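Local coordinates for protein VAL-1 (Chlorella virus, PDB 3GNE) that probably cleaves alginate as a family 14 polysaccharide lyase, by the beta-elimination chemistry of such enzymes, with pH-dependent modes of action, at residues Ser62-Pro65 and Asp66-Lys70; Gln137-Pro140 and Gly141-Pro144. All coordinates share one frame; numbering follows the deposited sequence.

Two type II beta turns of one domain are described, each local in the chain, with centres 27 Å apart and nearest atoms about 15 Å apart; they do not touch. Contact 1 comes first along the chain, in the loop leading from strand 59-63 of the seven-stranded antiparallel sheet to strand 72-80 of the eight-stranded one. Contact 2, at residues 137-144, lies in the loop joining strands 125-130 and 149-151, which are neighbours at the far edge of the seven-stranded sheet. Contact 1 thus belongs to a crossing from one sheet to the other and contact 2 to a connection within one sheet, yet both surface turns touch strands of both sheets.

Contact 1 of 2, residues Ser62-Pro65 and Asp66-Lys70; sequences SAVP and DGLNK
Pro-65 and Leu-68 close a type II beta turn directly after strand 59-63, with Asp-66 and Gly-67 at its two corners. The backbone N of Leu-68 donates to Pro-65 O at 2.9 Å, with an N-H...O angle of 146°. Gly-67 N is also near Pro-65 O, but its angle is too poor for a bond. Asp-66 takes the polyproline-like conformation usual at the first corner, and Gly-67 takes the second with phi at 104°, a positive value that suits glycine because it has no side chain to collide with the preceding carbonyl.

The turn also brings side chains together. Leu-68 CB lies 3.2 Å from Pro-65 O, beside the turn's own hydrogen bond. With CG swung opposite the backbone N (chi1 165°), the leucine sends its CD2 methyl to Val-64 CG1 at 4.0 Å, the two branched chains meeting methyl to methyl at an oblique angle. This contact, between residues four apart in the chain, gives the exposed valine an apolar neighbour. Asp-66 leaves the backbone on the side away from Pro-65 and is exposed, which suits an acid at a corner of the turn. Pro-65 is the buried member: its ring lies against Trp-19 and Met-240, and as a proline it has no N-H to satisfy there. Leu-68 shares Met-240 and also touches Ile-212, so the turn's apolar underside reaches both strand 231-241 and strand 212-221.

The arrangement is a type II turn with glycine at its third position, set in the connection between the two sheets of a beta-sandwich, consistent with the jelly-roll fold of family 14 polysaccharide lyases.

Contact 2 of 2, residues Gln137-Pro140 and Gly141-Pro144; sequences QKIP and GLDP
Gln-137 packs on Leu-142, the last residue of a type II beta turn that runs from Ile-139 to Leu-142 with the classic Pro-Gly pair at its corners. Pro-140 fixes the first corner, since its ring holds phi close to the value needed there, and Gly-141 accepts the positive phi of the second. Leu-142 N closes the turn on Ile-139 O at 3.1 Å, nearly straight at 164°, and Leu-142 itself is the centre of an inverse gamma turn.

Along Gln-137, CB starts 3.7 Å from Leu-142 O, and CG comes closer to the same oxygen, at 3.4 Å. The chain then bends (chi2 -70°), which carries the amide over the leucine side chain: its flat face lies over the CD2 methyl, with CD 3.7 Å from Leu-142 CD2. At the tip, OE1 touches that methyl too and is also hydrogen-bonded outside the two segments, while NE2 donates to Asn-203 O. Ile-139 adds a second apolar wall that extends to Leu-199 and Phe-151, while the buried Leu-142 reaches Ile-149; branched aliphatic chains suit this position between strands. The methyl Leu-142 CD2 meets both Ile-139 CD1, at 3.9 Å, and Gln-137 OE1, at 3.5 Å.

Contact 1 of 2, residues Ser62-Pro65 and Asp66-Lys70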
ATOM      1  N   SER A  62      10.065   1.230  -4.906  0.50  6.02           N
ATOM      2  CA  SER A  62       9.933   2.126  -3.754  0.50  5.42           C
ATOM      3  C   SER A  62      10.174   3.552  -4.242  0.50  6.59           C
ATOM      4  O   SER A  62      10.697   3.764  -5.339  0.50 10.34           O
ATOM      5  CB  SER A  62      10.929   1.759  -2.656  0.50  5.56           C
ATOM      6  OG  SER A  62      12.269   1.863  -3.152  0.50  4.28           O
ATOM      7  N   ALA A  63       9.782   4.498  -3.382  1.00  7.66           N
ATOM      8  CA  ALA A  63      10.000   5.893  -3.705  1.00  7.90           C
ATOM      9  C   ALA A  63      10.110   6.670  -2.411  1.00  8.75           C
ATOM     10  O   ALA A  63       9.419   6.378  -1.426  1.00  8.89           O
ATOM     11  CB  ALA A  63       8.869   6.461  -4.540  1.00  9.58           C
ATOM     12  N   VAL A  64      10.926   7.700  -2.416  1.00  9.27           N
ATOM     13  CA  VAL A  64      11.020   8.658  -1.291  1.00 10.00           C
ATOM     14  C   VAL A  64      10.872  10.038  -1.920  1.00  9.58           C
ATOM     15  O   VAL A  64      11.864  10.717  -2.205  1.00 10.60           O
ATOM     16  CB  VAL A  64      12.327   8.497  -0.503  1.00 10.46           C
ATOM     17  CG1 VAL A  64      12.309   9.385   0.718  1.00 12.60           C
ATOM     18  CG2 VAL A  64      12.563   7.038  -0.021  1.00 10.90           C
ATOM     19  N   PRO A  65       9.655  10.472  -2.250  1.00  9.65           N
ATOM     20  CA  PRO A  65       9.548  11.668  -3.079  1.00 10.19           C
ATOM     21  C   PRO A  65       9.965  12.927  -2.387  1.00 10.43           C
ATOM     22  O   PRO A  65       9.737  13.137  -1.192  1.00 12.44           O
ATOM     23  CB  PRO A  65       8.080  11.678  -3.501  1.00 10.41           C
ATOM     24  CG  PRO A  65       7.702  10.186  -3.363  1.00 10.51           C
ATOM     25  CD  PRO A  65       8.380   9.770  -2.050  1.00 10.15           C
ATOM     26  N   ASP A  66      10.582  13.811  -3.222  1.00  9.62           N
ATOM     27  CA  ASP A  66      10.830  15.165  -2.693  1.00  9.88           C
ATOM     28  C   ASP A  66       9.506  15.788  -2.279  1.00 11.07           C
ATOM     29  O   ASP A  66       8.552  15.818  -3.073  1.00 12.57           O
ATOM     30  CB  ASP A  66      11.454  15.991  -3.790  1.00  9.56           C
ATOM     31  CG  ASP A  66      12.724  15.396  -4.328  1.00 10.64           C
ATOM     32  OD1 ASP A  66      13.411  14.593  -3.654  1.00 12.65           O
ATOM     33  OD2 ASP A  66      13.118  15.773  -5.437  1.00 11.85           O
ATOM     34  N   GLY A  67       9.424  16.319  -1.056  1.00 11.98           N
ATOM     35  CA  GLY A  67       8.133  16.850  -0.600  1.00 13.58           C
ATOM     36  C   GLY A  67       7.446  15.897   0.395  1.00 12.79           C
ATOM     37  O   GLY A  67       6.381  16.214   0.938  1.00 13.50           O
ATOM     38  N   LEU A  68       8.051  14.703   0.588  1.00 12.02           N
ATOM     39  CA  LEU A  68       7.448  13.784   1.580  1.00 11.68           C
ATOM     40  C   LEU A  68       7.424  14.383   2.966  1.00 13.47           C
ATOM     41  O   LEU A  68       8.461  14.774   3.520  1.00 21.51           O
ATOM     42  CB  LEU A  68       8.287  12.480   1.575  1.00 14.62           C
ATOM     43  CG  LEU A  68       8.030  11.567   2.802  1.00 17.93           C
ATOM     44  CD1 LEU A  68       6.680  10.950   2.824  1.00 20.45           C
ATOM     45  CD2 LEU A  68       9.043  10.431   2.813  1.00 19.44           C
ATOM     46  N   ASN A  69       6.246  14.560   3.536  1.00 11.58           N
ATOM     47  CA  ASN A  69       6.103  15.031   4.914  1.00 11.51           C
ATOM     48  C   ASN A  69       6.264  13.803   5.780  1.00 10.97           C
ATOM     49  O   ASN A  69       5.395  12.920   5.730  1.00 12.00           O
ATOM     50  CB  ASN A  69       4.720  15.652   5.056  1.00 14.52           C
ATOM     51  CG  ASN A  69       4.473  16.206   6.419  1.00 15.56           C
ATOM     52  OD1 ASN A  69       4.980  15.653   7.389  1.00 16.00           O
ATOM     53  ND2 ASN A  69       3.697  17.280   6.479  1.00 19.53           N
ATOM     54  N   LYS A  70       7.320  13.714   6.558  1.00 12.26           N
ATOM     55  CA  LYS A  70       7.597  12.468   7.302  1.00 11.55           C
ATOM     56  C   LYS A  70       6.624  12.284   8.440  1.00 10.96           C
ATOM     57  O   LYS A  70       6.595  11.195   8.983  1.00 11.75           O
ATOM     58  CB  LYS A  70       9.028  12.500   7.815  1.00 12.88           C
ATOM     59  CG  LYS A  70      10.034  12.542   6.615  1.00 14.91           C
ATOM     60  CD  LYS A  70      11.420  12.758   7.210  1.00 20.86           C
ATOM     61  CE  LYS A  70      12.485  12.460   6.209  1.00 23.33           C
ATOM     62  NZ  LYS A  70      13.496  13.492   6.013  1.00 32.62           N
TER

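Contact 2 of 2, residues Gln137-Pro140 and Gly141-Pro144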
ATOM      1  N   GLN A 137       0.138  -0.699  22.133  1.00 15.14           N
ATOM      2  CA  GLN A 137      -1.006  -0.274  21.320  1.00 14.50           C
ATOM      3  C   GLN A 137      -2.240  -0.293  22.200  1.00 15.13           C
ATOM      4  O   GLN A 137      -2.236  -1.068  23.149  1.00 21.75           O
ATOM      5  CB  GLN A 137      -1.244  -1.208  20.137  1.00 13.17           C
ATOM      6  CG  GLN A 137       0.010  -1.233  19.190  1.00 13.39           C
ATOM      7  CD  GLN A 137       0.207   0.070  18.423  1.00 12.19           C
ATOM      8  OE1 GLN A 137      -0.594   1.020  18.413  1.00 13.18           O
ATOM      9  NE2 GLN A 137       1.390   0.086  17.752  1.00 11.57           N
ATOM     10  N   LYS A 138      -3.243   0.507  21.894  1.00 15.73           N
ATOM     11  CA  LYS A 138      -4.501   0.356  22.604  1.00 19.77           C
ATOM     12  C   LYS A 138      -5.604  -0.219  21.753  1.00 16.34           C
ATOM     13  O   LYS A 138      -6.656  -0.616  22.230  1.00 17.15           O
ATOM     14  CB  LYS A 138      -4.954   1.725  23.144  1.00 25.50           C
ATOM     15  CG  LYS A 138      -5.349   2.714  22.041  1.00 28.89           C
ATOM     16  CD  LYS A 138      -5.710   4.042  22.677  1.00 36.12           C
ATOM     17  CE  LYS A 138      -5.024   5.225  22.095  1.00 41.00           C
ATOM     18  NZ  LYS A 138      -5.622   6.552  22.308  1.00 48.62           N
ATOM     19  N   ILE A 139      -5.403  -0.248  20.440  1.00 14.44           N
ATOM     20  CA  ILE A 139      -6.388  -0.856  19.549  1.00 13.90           C
ATOM     21  C   ILE A 139      -6.322  -2.357  19.703  1.00 13.30           C
ATOM     22  O   ILE A 139      -5.279  -2.984  19.489  1.00 13.93           O
ATOM     23  CB  ILE A 139      -6.053  -0.437  18.091  1.00 12.68           C
ATOM     24  CG1 ILE A 139      -6.196   1.089  17.940  1.00 14.25           C
ATOM     25  CG2 ILE A 139      -6.840  -1.224  17.078  1.00 14.39           C
ATOM     26  CD1 ILE A 139      -5.442   1.578  16.692  1.00 15.94           C
ATOM     27  N   PRO A 140      -7.439  -2.996  20.052  1.00 16.51           N
ATOM     28  CA  PRO A 140      -7.394  -4.435  20.265  1.00 17.70           C
ATOM     29  C   PRO A 140      -6.954  -5.180  19.020  1.00 14.55           C
ATOM     30  O   PRO A 140      -7.434  -4.877  17.923  1.00 15.52           O
ATOM     31  CB  PRO A 140      -8.841  -4.810  20.567  1.00 23.28           C
ATOM     32  CG  PRO A 140      -9.414  -3.524  21.134  1.00 26.75           C
ATOM     33  CD  PRO A 140      -8.772  -2.401  20.350  1.00 19.68           C
ATOM     34  N   GLY A 141      -6.028  -6.136  19.193  1.00 15.38           N
ATOM     35  CA  GLY A 141      -5.565  -6.961  18.100  1.00 13.69           C
ATOM     36  C   GLY A 141      -4.534  -6.279  17.199  1.00 12.50           C
ATOM     37  O   GLY A 141      -4.105  -6.942  16.262  1.00 12.72           O
ATOM     38  N   LEU A 142      -4.133  -5.025  17.511  1.00 12.50           N
ATOM     39  CA  LEU A 142      -3.020  -4.424  16.727  1.00 11.24           C
ATOM     40  C   LEU A 142      -1.696  -4.954  17.294  1.00 11.29           C
ATOM     41  O   LEU A 142      -1.048  -4.326  18.124  1.00 13.11           O
ATOM     42  CB  LEU A 142      -3.110  -2.924  16.757  1.00 11.96           C
ATOM     43  CG  LEU A 142      -2.111  -2.206  15.841  1.00 11.30           C
ATOM     44  CD1 LEU A 142      -2.191  -2.738  14.410  1.00 11.40           C
ATOM     45  CD2 LEU A 142      -2.366  -0.699  15.879  1.00 12.72           C
ATOM     46  N   ASP A 143      -1.346  -6.168  16.884  1.00 10.68           N
ATOM     47  CA  ASP A 143      -0.308  -6.962  17.509  1.00 11.35           C
ATOM     48  C   ASP A 143       0.836  -7.253  16.541  1.00 11.44           C
ATOM     49  O   ASP A 143       0.546  -7.684  15.411  1.00 11.66           O
ATOM     50  CB  ASP A 143      -0.804  -8.331  17.974  1.00 13.20           C
ATOM     51  CG  ASP A 143      -1.861  -8.308  19.033  1.00 17.74           C
ATOM     52  OD1 ASP A 143      -2.186  -7.242  19.576  1.00 25.18           O
ATOM     53  OD2 ASP A 143      -2.407  -9.374  19.292  1.00 24.95           O
ATOM     54  N   PRO A 144       2.084  -7.031  16.926  1.00 10.27           N
ATOM     55  CA  PRO A 144       3.214  -7.265  16.049  1.00 11.00           C
ATOM     56  C   PRO A 144       3.715  -8.703  16.032  1.00 10.40           C
ATOM     57  O   PRO A 144       4.890  -9.012  16.286  1.00 12.92           O
ATOM     58  CB  PRO A 144       4.283  -6.303  16.644  1.00 10.68           C
ATOM     59  CG  PRO A 144       4.021  -6.414  18.127  1.00 11.22           C
ATOM     60  CD  PRO A 144       2.486  -6.408  18.227  1.00 11.74           C
TER